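Asp (Solanum tuberosum, PDB 3RFI) forms the saposin-like domain (plant-specific insert) of a potato aspartic protease and probably interacts with membranes, as many saposin-like proteins do. Local coordinates at residues V96-Y99 with V100-L103; C11-I14 with V15-G19; N85-Q89 with E90-E94. All coordinates share one frame; numbering follows the deposited sequence.

Contact 1 of 3, residues V96-Y99 with V100-L103; sequences VLEY and VNQL
Two successive turns of helix 90-104, the last helix of the saposin-like fold, set V96, L97, E98 and Y99 against V100, N101, Q102 and L103. Regular alpha-helical hydrogen bonds join the turns: V100 N to V96 O (3.0 Å), N101 N to L97 O (2.8 Å), Q102 N to E98 O (2.9 Å) and L103 N to Y99 O (3.2 Å). On one side of this ladder the Y99 side chain leans along the helix, its CG anti to the backbone N (chi1 -179°), which carries the ring forward over the next turn. There the methyl CD1 of L103 meets the ring obliquely, 3.3 Å from Y99 CE1 and also close to CZ, a tight fit at a single methyl. E98 also starts out anti to its own N, but its chain bends at the second torsion (chi2 48°). The bend brings E98 OE1 toward the CG of Q102, one turn on, though the modelled separation of 3.0 Å is short enough to be doubtful. V96 CG1 and V100 CG2, on the Y99 side of the helix, make a looser apolar pair, 4.3 Å apart. Seen among its neighbours, the helix lies along helix 6-29, where V96 touches W23, L97 touches E20, V100 touches V15 and N101 touches K12.

Contact 2 of 3, residues C11-I14 with V15-G19; sequences CKTI and VSQYG
K12 O takes two donors from S16: the backbone S16 N, 2.8 Å away in a nearly straight bond (171° at the hydrogen), and the hydroxyl S16 OG at 3.1 Å, tilted from the carbonyl plane. The hydroxyl can fold back because OG sits between the backbone N and the carbonyl carbon (chi1 66°); the two bonds together grip K12 O, and the one from OG would hold the hydroxyl in this rotation. One residue on, Q17 N bonds T13 O at 2.7 Å. The T13 and Q17 side chains run side by side, pointing the same way, with T13 CG2 3.5 Å from Q17 NE2. The other branch of T13 turns back along the helix, where OG1 hydrogen-bonds M9 O. The Y18 ring turns its edge to the preceding turn: I14 CA and T13 O lie near the ring plane, T13 O 3.8 Å from Y18 CD1, and I14 CD1 touches the same ring carbon more loosely. Helix 6-29 is the first helix of a saposin-like fold whose two halves come in swapped order along the chain, and C11 ties it to the last helix by a disulfide to C104. Its regularity lapses at 15-18, in a wider pi-type turn. Y18 N still bonds I14 O at 2.8 Å, but from 37° out of the carbonyl plane, and the following bond, G19 N to V15 O at 3.0 Å, is weak. At the buried G19 a CB would run into V15 O, so this backbone probably accepts no residue but glycine without strain. On the face toward helix 90-104, V15 rests on C104, while K12 also meets C104 and reaches E105.

Contact 3 of 3, residues N85-Q89 with E90-E94; sequences NQLKQ and EGTKE
Q89 stands at the N-cap position of helix 90-104, its carbonyl taken by K93 N at 3.1 Å in an almost straight bond (175°). Tighter i to i+3 bonds precede it, K88 N to N85 O at 3.1 Å and Q89 N to Q86 O at 3.0 Å, and the extended psi of Q89 (144°) turns the chain into the new helix. T92 fills the angle between the two segments. Its hydroxyl OG1 donates to Q86 OE1 at 2.9 Å, the side chains crossing at about a right angle, while its methyl CG2 packs on L87 CD2 at 3.7 Å. With an alanine here, Q86 OE1 would probably lose this hydroxyl donor and a gap would be likely to open beside L87 CD2. Q89 NE2 reaches back to N85 O at 3.1 Å, on the opposite face of that carbonyl from K88 N. K88 NZ meets a lone pair of N85 OD1 in the carbonyl plane, 2.6 Å away, and a salt bridge with a weak hydrogen bond joins K93 NZ to E90 OE1. L87 O receives W23 NE1 from helix 6-29. The short turn through Q89, leading from helix 71-87 into helix 90-104, is the junction of two consecutive helices in the saposin-like fold.

Contacts 1 and 2 lie on facing helices, their centres 10 Å apart, and meet directly: V100 CG1 packs on V15 CG2 at 3.4 Å, and L97 CD2 comes within 3.6 Å of G19 O, just after the wide turn of helix 6-29. The disulfide from C11 of contact 2 to C104, the residue after contact 1, fastens the same two helices. Contact 3 adjoins contact 1 in sequence, its segment 90-94 starting the helix that contact 1 continues, with centres 14 Å apart. Contacts 2 and 3 do not touch, their nearest atoms about 6 Å apart, yet helix 6-29 connects them through W23, which meets T92 and K93 of contact 3 and V96 of contact 1.

Contact 1 of 3, residues V96-Y99 with V100-L103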
# COMPACT_ATOMS: atom_id res chain seq x y z
N VAL A 96 -2.90 4.62 -7.96
CA VAL A 96 -1.57 4.22 -7.62
C VAL A 96 -0.96 3.49 -8.81
O VAL A 96 0.18 3.77 -9.16
CB VAL A 96 -1.53 3.30 -6.42
CG1 VAL A 96 -0.11 2.72 -6.24
CG2 VAL A 96 -1.89 4.09 -5.18
N LEU A 97 -1.69 2.55 -9.39
CA LEU A 97 -1.18 1.82 -10.57
C LEU A 97 -0.88 2.73 -11.76
O LEU A 97 0.13 2.54 -12.44
CB LEU A 97 -2.07 0.65 -10.94
CG LEU A 97 -2.23 -0.38 -9.82
CD1 LEU A 97 -3.10 -1.55 -10.29
CD2 LEU A 97 -0.89 -0.88 -9.35
N GLU A 98 -1.73 3.71 -12.01
CA GLU A 98 -1.52 4.67 -13.07
C GLU A 98 -0.26 5.51 -12.76
O GLU A 98 0.56 5.71 -13.62
CB GLU A 98 -2.77 5.55 -13.29
CG GLU A 98 -2.66 6.54 -14.41
CD GLU A 98 -2.14 5.91 -15.68
OE1 GLU A 98 -1.24 6.51 -16.30
OE2 GLU A 98 -2.61 4.80 -16.02
N TYR A 99 -0.13 5.98 -11.53
CA TYR A 99 1.12 6.69 -11.14
C TYR A 99 2.38 5.88 -11.45
O TYR A 99 3.36 6.41 -12.02
CB TYR A 99 1.06 6.95 -9.62
CG TYR A 99 2.26 7.67 -9.08
CD1 TYR A 99 3.29 6.98 -8.49
CD2 TYR A 99 2.34 9.07 -9.17
CE1 TYR A 99 4.37 7.64 -7.95
CE2 TYR A 99 3.41 9.75 -8.66
CZ TYR A 99 4.44 9.02 -8.05
OH TYR A 99 5.52 9.69 -7.56
N VAL A 100 2.39 4.63 -11.03
CA VAL A 100 3.54 3.74 -11.26
C VAL A 100 3.75 3.53 -12.76
O VAL A 100 4.89 3.59 -13.25
CB VAL A 100 3.33 2.39 -10.60
CG1 VAL A 100 4.47 1.41 -10.98
CG2 VAL A 100 3.18 2.60 -9.08
N ASN A 101 2.65 3.29 -13.46
CA ASN A 101 2.77 3.06 -14.87
C ASN A 101 3.38 4.28 -15.59
O ASN A 101 4.21 4.12 -16.48
CB ASN A 101 1.37 2.78 -15.44
CG ASN A 101 1.45 2.09 -16.77
OD1 ASN A 101 2.17 1.09 -16.91
ND2 ASN A 101 0.73 2.61 -17.77
N GLN A 102 2.94 5.50 -15.23
CA GLN A 102 3.48 6.70 -15.85
C GLN A 102 5.00 6.77 -15.58
O GLN A 102 5.74 7.23 -16.41
CB GLN A 102 2.79 7.96 -15.33
CG GLN A 102 1.31 8.08 -15.74
CD GLN A 102 1.06 8.52 -17.19
OE1 GLN A 102 1.80 8.16 -18.12
NE2 GLN A 102 -0.03 9.30 -17.39
N LEU A 103 5.44 6.34 -14.40
CA LEU A 103 6.88 6.26 -14.08
C LEU A 103 7.62 5.18 -14.87
O LEU A 103 8.74 5.42 -15.32
CB LEU A 103 7.09 6.12 -12.56
CG LEU A 103 6.86 7.43 -11.84
CD1 LEU A 103 6.53 7.13 -10.36
CD2 LEU A 103 8.10 8.36 -11.94

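Contact 2 of 3, residues C11-I14 with V15-G19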
# COMPACT_ATOMS: atom_id res chain seq x y z
N CYS A 11 9.05 -3.04 -15.93
CA CYS A 11 8.22 -2.20 -15.10
C CYS A 11 6.76 -2.28 -15.54
O CYS A 11 5.89 -2.49 -14.72
CB CYS A 11 8.67 -0.72 -15.23
SG CYS A 11 7.85 0.34 -14.01
N LYS A 12 6.51 -2.12 -16.84
CA LYS A 12 5.15 -2.23 -17.36
C LYS A 12 4.51 -3.57 -17.16
O LYS A 12 3.31 -3.65 -16.89
CB LYS A 12 5.04 -1.77 -18.80
CG LYS A 12 5.11 -0.24 -18.90
CD LYS A 12 4.99 0.17 -20.37
CE LYS A 12 5.66 1.51 -20.62
NZ LYS A 12 6.01 1.70 -22.08
N THR A 13 5.32 -4.62 -17.25
CA THR A 13 4.83 -5.97 -17.00
C THR A 13 4.41 -6.10 -15.56
O THR A 13 3.34 -6.62 -15.26
CB THR A 13 5.89 -7.00 -17.35
OG1 THR A 13 6.10 -6.90 -18.76
CG2 THR A 13 5.40 -8.44 -17.02
N ILE A 14 5.24 -5.57 -14.65
CA ILE A 14 4.86 -5.56 -13.27
C ILE A 14 3.47 -4.90 -13.13
O ILE A 14 2.58 -5.47 -12.50
CB ILE A 14 5.89 -4.78 -12.38
CG1 ILE A 14 7.18 -5.58 -12.19
CG2 ILE A 14 5.24 -4.33 -11.06
CD1 ILE A 14 7.05 -6.92 -11.41
N VAL A 15 3.30 -3.70 -13.66
CA VAL A 15 2.03 -3.02 -13.43
C VAL A 15 0.86 -3.81 -14.08
O VAL A 15 -0.16 -4.09 -13.41
CB VAL A 15 2.06 -1.54 -13.93
CG1 VAL A 15 0.71 -0.84 -13.67
CG2 VAL A 15 3.19 -0.76 -13.25
N SER A 16 0.99 -4.16 -15.34
CA SER A 16 -0.13 -4.78 -16.08
C SER A 16 -0.41 -6.18 -15.57
O SER A 16 -1.56 -6.50 -15.34
CB SER A 16 0.14 -4.81 -17.58
OG SER A 16 1.22 -5.66 -17.84
N GLN A 17 0.63 -6.98 -15.36
CA GLN A 17 0.46 -8.38 -14.96
C GLN A 17 0.40 -8.61 -13.47
O GLN A 17 -0.23 -9.56 -13.03
CB GLN A 17 1.56 -9.25 -15.53
CG GLN A 17 1.44 -9.29 -17.00
CD GLN A 17 2.15 -10.44 -17.55
OE1 GLN A 17 2.09 -11.55 -16.99
NE2 GLN A 17 2.87 -10.22 -18.66
N TYR A 18 1.06 -7.76 -12.70
CA TYR A 18 1.19 -8.02 -11.28
C TYR A 18 0.74 -6.86 -10.41
O TYR A 18 0.79 -6.96 -9.20
CB TYR A 18 2.67 -8.27 -10.91
CG TYR A 18 3.24 -9.48 -11.57
CD1 TYR A 18 3.89 -9.38 -12.78
CD2 TYR A 18 3.12 -10.73 -10.97
CE1 TYR A 18 4.45 -10.49 -13.41
CE2 TYR A 18 3.65 -11.84 -11.58
CZ TYR A 18 4.32 -11.72 -12.78
OH TYR A 18 4.88 -12.82 -13.37
N GLY A 19 0.27 -5.77 -11.02
CA GLY A 19 0.15 -4.50 -10.25
C GLY A 19 -0.92 -4.61 -9.19
O GLY A 19 -0.70 -4.22 -8.05

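Contact 3 of 3, residues N85-Q89 with E90-E94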
# COMPACT_ATOMS: atom_id res chain seq x y z
N ASN A 85 -8.36 -0.07 4.56
CA ASN A 85 -9.59 -0.25 3.78
C ASN A 85 -9.73 0.84 2.72
O ASN A 85 -10.18 0.51 1.60
CB ASN A 85 -10.82 -0.24 4.65
CG ASN A 85 -11.97 -0.93 3.98
OD1 ASN A 85 -11.92 -2.12 3.78
ND2 ASN A 85 -13.04 -0.19 3.66
N GLN A 86 -9.34 2.08 3.04
CA GLN A 86 -9.31 3.15 2.03
C GLN A 86 -8.37 2.73 0.92
O GLN A 86 -8.64 2.91 -0.27
CB GLN A 86 -8.91 4.51 2.60
CG GLN A 86 -9.47 5.72 1.83
CD GLN A 86 -8.85 5.91 0.54
OE1 GLN A 86 -9.54 6.10 -0.49
NE2 GLN A 86 -7.53 5.86 0.54
N LEU A 87 -7.27 2.08 1.26
CA LEU A 87 -6.29 1.80 0.22
C LEU A 87 -6.78 0.72 -0.75
O LEU A 87 -6.27 0.63 -1.86
CB LEU A 87 -4.97 1.37 0.86
CG LEU A 87 -4.23 2.49 1.55
CD1 LEU A 87 -2.86 1.96 1.93
CD2 LEU A 87 -4.13 3.67 0.58
N LYS A 88 -7.78 -0.05 -0.32
CA LYS A 88 -8.38 -1.11 -1.16
C LYS A 88 -9.33 -0.52 -2.17
O LYS A 88 -9.78 -1.22 -3.10
CB LYS A 88 -9.23 -2.06 -0.28
CG LYS A 88 -8.47 -2.94 0.69
CD LYS A 88 -9.48 -3.75 1.54
CE LYS A 88 -9.06 -3.90 3.06
NZ LYS A 88 -10.22 -4.02 4.06
N GLN A 89 -9.72 0.74 -1.97
CA GLN A 89 -10.78 1.32 -2.76
C GLN A 89 -10.35 1.36 -4.22
O GLN A 89 -9.18 1.54 -4.50
CB GLN A 89 -11.23 2.71 -2.24
CG GLN A 89 -11.82 2.75 -0.77
CD GLN A 89 -13.03 1.86 -0.53
OE1 GLN A 89 -14.00 1.90 -1.30
NE2 GLN A 89 -13.02 1.09 0.58
N GLU A 90 -11.28 1.15 -5.16
CA GLU A 90 -10.93 1.15 -6.62
C GLU A 90 -10.16 2.38 -7.09
O GLU A 90 -9.10 2.26 -7.71
CB GLU A 90 -12.18 1.00 -7.53
CG GLU A 90 -12.48 -0.39 -8.02
CD GLU A 90 -11.24 -1.18 -8.48
OE1 GLU A 90 -10.98 -2.22 -7.85
OE2 GLU A 90 -10.56 -0.80 -9.47
N GLY A 91 -10.73 3.55 -6.82
CA GLY A 91 -10.09 4.81 -7.15
C GLY A 91 -8.65 4.88 -6.67
O GLY A 91 -7.78 5.31 -7.41
N THR A 92 -8.39 4.47 -5.43
CA THR A 92 -7.07 4.60 -4.87
C THR A 92 -6.07 3.65 -5.57
O THR A 92 -4.99 4.07 -5.99
CB THR A 92 -7.11 4.36 -3.37
OG1 THR A 92 -7.92 5.37 -2.78
CG2 THR A 92 -5.68 4.35 -2.76
N LYS A 93 -6.45 2.38 -5.69
CA LYS A 93 -5.71 1.38 -6.42
C LYS A 93 -5.40 1.87 -7.82
O LYS A 93 -4.25 1.81 -8.24
CB LYS A 93 -6.51 0.06 -6.49
CG LYS A 93 -5.95 -0.95 -7.51
CD LYS A 93 -7.05 -1.93 -8.01
CE LYS A 93 -7.91 -2.45 -6.85
NZ LYS A 93 -8.34 -3.86 -7.04
N GLU A 94 -6.41 2.37 -8.53
CA GLU A 94 -6.23 2.72 -9.94
C GLU A 94 -5.27 3.94 -10.05
O GLU A 94 -4.46 4.02 -10.97
CB GLU A 94 -7.56 3.01 -10.64
CG GLU A 94 -8.57 1.81 -10.67
CD GLU A 94 -10.00 2.23 -11.14
OE1 GLU A 94 -10.16 3.34 -11.69
OE2 GLU A 94 -10.98 1.46 -10.95